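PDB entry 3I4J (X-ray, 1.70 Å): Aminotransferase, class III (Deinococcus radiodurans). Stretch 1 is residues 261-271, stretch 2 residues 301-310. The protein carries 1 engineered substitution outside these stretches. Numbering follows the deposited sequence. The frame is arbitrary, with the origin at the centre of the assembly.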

# COMPACT_ATOMS: atom_id res chain seq x y z
N LYS C 261 5.57 -6.44 6.15
CA LYS C 261 5.39 -6.17 7.58
C LYS C 261 6.65 -5.79 8.35
O LYS C 261 6.91 -4.61 8.60
CB LYS C 261 4.74 -7.38 8.27
CG LYS C 261 3.29 -7.60 7.90
CD LYS C 261 2.64 -8.62 8.82
CE LYS C 261 1.16 -8.77 8.50
NZ LYS C 261 0.44 -9.60 9.50
N GLY C 262 7.44 -6.79 8.73
CA GLY C 262 8.65 -6.53 9.48
C GLY C 262 9.80 -5.88 8.75
O GLY C 262 10.80 -5.53 9.37
N LEU C 263 9.66 -5.70 7.43
CA LEU C 263 10.72 -5.09 6.64
C LEU C 263 11.11 -3.72 7.20
O LEU C 263 12.29 -3.44 7.42
CB LEU C 263 10.29 -4.98 5.17
CG LEU C 263 11.41 -4.91 4.13
CD1 LEU C 263 12.39 -6.06 4.34
CD2 LEU C 263 10.82 -4.98 2.72
N ALA C 264 10.11 -2.86 7.42
CA ALA C 264 10.37 -1.54 8.01
C ALA C 264 9.85 -1.53 9.45
O ALA C 264 9.77 -0.48 10.09
CB ALA C 264 9.69 -0.44 7.18
N ALA C 265 9.49 -2.71 9.94
CA ALA C 265 9.02 -2.91 11.32
C ALA C 265 8.04 -1.89 11.91
O ALA C 265 8.18 -1.48 13.06
CB ALA C 265 10.24 -3.04 12.25
N GLY C 266 7.06 -1.48 11.11
CA GLY C 266 6.07 -0.53 11.58
C GLY C 266 6.41 0.94 11.43
O GLY C 266 5.58 1.79 11.75
N TYR C 267 7.61 1.25 10.96
CA TYR C 267 8.03 2.64 10.80
C TYR C 267 7.61 3.25 9.47
O TYR C 267 7.53 4.47 9.34
CB TYR C 267 9.55 2.74 11.01
CG TYR C 267 9.89 2.57 12.47
CD1 TYR C 267 9.81 3.65 13.35
CD2 TYR C 267 10.11 1.30 13.01
CE1 TYR C 267 9.94 3.49 14.72
CE2 TYR C 267 10.24 1.12 14.40
CZ TYR C 267 10.14 2.22 15.24
OH TYR C 267 10.20 2.07 16.61
N ALA C 268 7.32 2.41 8.49
CA ALA C 268 6.90 2.88 7.18
C ALA C 268 6.26 1.73 6.41
O ALA C 268 6.57 0.56 6.65
CB ALA C 268 8.10 3.44 6.40
N PRO C 269 5.34 2.05 5.49
CA PRO C 269 4.69 0.99 4.70
C PRO C 269 5.68 0.53 3.64
O PRO C 269 5.82 1.17 2.59
CB PRO C 269 3.48 1.70 4.09
CG PRO C 269 3.26 2.89 5.00
CD PRO C 269 4.66 3.34 5.28
N LEU C 270 6.37 -0.57 3.92
CA LEU C 270 7.36 -1.11 3.01
C LEU C 270 7.26 -2.64 2.95
O LEU C 270 7.05 -3.31 3.97
CB LEU C 270 8.76 -0.71 3.50
CG LEU C 270 9.95 -1.16 2.64
CD1 LEU C 270 9.95 -0.39 1.34
CD2 LEU C 270 11.25 -0.90 3.40
N ALA C 271 7.40 -3.16 1.74
CA ALA C 271 7.35 -4.60 1.46
C ALA C 271 8.08 -4.79 0.14
O ALA C 271 8.58 -3.83 -0.45
CB ALA C 271 5.90 -5.06 1.34
N VAL C 301 11.63 7.80 1.50
CA VAL C 301 11.54 7.88 2.95
C VAL C 301 11.24 6.52 3.56
O VAL C 301 11.79 6.17 4.60
CB VAL C 301 10.46 8.88 3.40
CG1 VAL C 301 10.52 9.05 4.91
CG2 VAL C 301 10.68 10.22 2.72
N SER C 302 10.37 5.76 2.91
CA SER C 302 10.02 4.43 3.41
C SER C 302 11.21 3.49 3.30
O SER C 302 11.44 2.66 4.17
CB SER C 302 8.82 3.88 2.64
OG SER C 302 7.67 4.66 2.92
N VAL C 303 11.97 3.62 2.22
CA VAL C 303 13.15 2.79 2.02
C VAL C 303 14.20 3.14 3.09
O VAL C 303 14.85 2.26 3.64
CB VAL C 303 13.73 2.99 0.60
CG1 VAL C 303 15.07 2.27 0.45
CG2 VAL C 303 12.74 2.45 -0.43
N ALA C 304 14.34 4.43 3.38
CA ALA C 304 15.28 4.87 4.40
C ALA C 304 14.90 4.24 5.75
O ALA C 304 15.77 3.90 6.55
CB ALA C 304 15.27 6.40 4.51
N ALA C 305 13.60 4.10 6.00
CA ALA C 305 13.13 3.50 7.24
C ALA C 305 13.57 2.04 7.27
O ALA C 305 14.04 1.55 8.30
CB ALA C 305 11.61 3.60 7.33
N GLY C 306 13.42 1.36 6.14
CA GLY C 306 13.83 -0.03 6.04
C GLY C 306 15.31 -0.17 6.30
O GLY C 306 15.74 -1.06 7.04
N LEU C 307 16.11 0.71 5.70
CA LEU C 307 17.56 0.66 5.88
C LEU C 307 17.96 0.88 7.34
O LEU C 307 18.85 0.20 7.86
CB LEU C 307 18.23 1.72 4.99
CG LEU C 307 19.76 1.80 5.03
CD1 LEU C 307 20.37 0.48 4.58
CD2 LEU C 307 20.22 2.93 4.11
N SER C 308 17.32 1.83 8.01
CA SER C 308 17.62 2.12 9.41
C SER C 308 17.23 0.92 10.28
O SER C 308 17.95 0.55 11.21
CB SER C 308 16.87 3.37 9.87
OG SER C 308 17.14 3.65 11.24
N VAL C 309 16.09 0.32 9.97
CA VAL C 309 15.63 -0.85 10.71
C VAL C 309 16.62 -1.99 10.52
O VAL C 309 16.95 -2.70 11.47
CB VAL C 309 14.22 -1.29 10.24
CG1 VAL C 309 13.89 -2.68 10.79
CG2 VAL C 309 13.18 -0.28 10.71
N LEU C 310 17.12 -2.16 9.30
CA LEU C 310 18.09 -3.21 9.03
C LEU C 310 19.38 -2.99 9.83
O LEU C 310 19.94 -3.94 10.37
CB LEU C 310 18.41 -3.27 7.53
CG LEU C 310 19.39 -4.35 7.08
CD1 LEU C 310 18.89 -5.73 7.49
CD2 LEU C 310 19.59 -4.26 5.58
O HOH W 1 14.74 -3.65 6.53

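A loop can lie close against a helix without a single direct hydrogen bond to it, provided that the helix offers a surface of small residues and the loop fits its contours. The two stretches of this class III aminotransferase illustrate the principle. Residues 301-310 lie within a helix that extends past both ends of the stretch, and its backbone amides and carbonyls are largely spent on one another, as in Gly306 N to Ser302 O at 3.1 Å and Val309 N to Ala305 O at 2.9 Å. What remains for the loop is mostly shape. The chain runs past the helix in the opposite sense, Ala264 lying nearest Gly306 and Ala268 nearest Ser302, and together the two bury 400 Å².

Lys261 stays out of reach, its NZ hydrogen-bonded elsewhere in the structure. Contact begins at the backbone of Gly262 and Leu263. The carbonyl O of Leu263 lies 3.8 Å from Val309 CG1 and 4.0 Å from Gly306 CA, but its polar need is met by water 1, which donates to Leu263 O at 2.6 Å and to Gly306 O at 2.8 Å. Since both groups are acceptors, they could not bond to each other; a water with two protons to give joins them, and it is the one polar link between the stretches.

At Ala264 the CA atoms come nearest, Ala264 CA lying 4.3 Å from Gly306 CA. Here a type I' turn begins, running to Tyr267 and closed by Tyr267 N to Ala264 O at 2.9 Å. Ala264 O also rests 3.5 Å from Val309 CG2. Within the turn, Ala265 points toward the helix and sets its CB 3.9 Å from Val309 CG1. Gly266 makes no contact with the helix; its positive phi of 87° would jam a CB against the carbonyl O of Ala265, so glycine is called for by the turn itself. Tyr267 then brings its CB to 4.3 Å from Ala305 CB and its ring atom CD2 to 4.1 Å from Val309 CG2, while its hydroxyl is bonded elsewhere in the structure. Val309 thus serves several loop residues at once, and buries more area than any other residue in the pair.

Beyond the turn the chain extends, and Ala268 makes the tightest of the apolar side-chain pairings, its CB 3.6 Å from Ala305 CB. At that distance the two methyl groups are in van der Waals contact. Ala268 CB also lies 3.7 Å from Ser302 CA. Pro269 O is 4.0 Å from Ser302 OG, a packing contact.

Leu270 closes the interface. Leu270 CD2 rests 3.8 Å from Gly306 CA and 3.6 Å from Ser302 O, while Leu270 CD1 reaches 4.4 Å from Val303 CG2. The absent side chain of Gly306 is what makes room: an ideal CB there would fall 2.6 Å from Leu270 CD2, a clash. The bare backbone of Gly306 thus leaves the space that the leucine occupies.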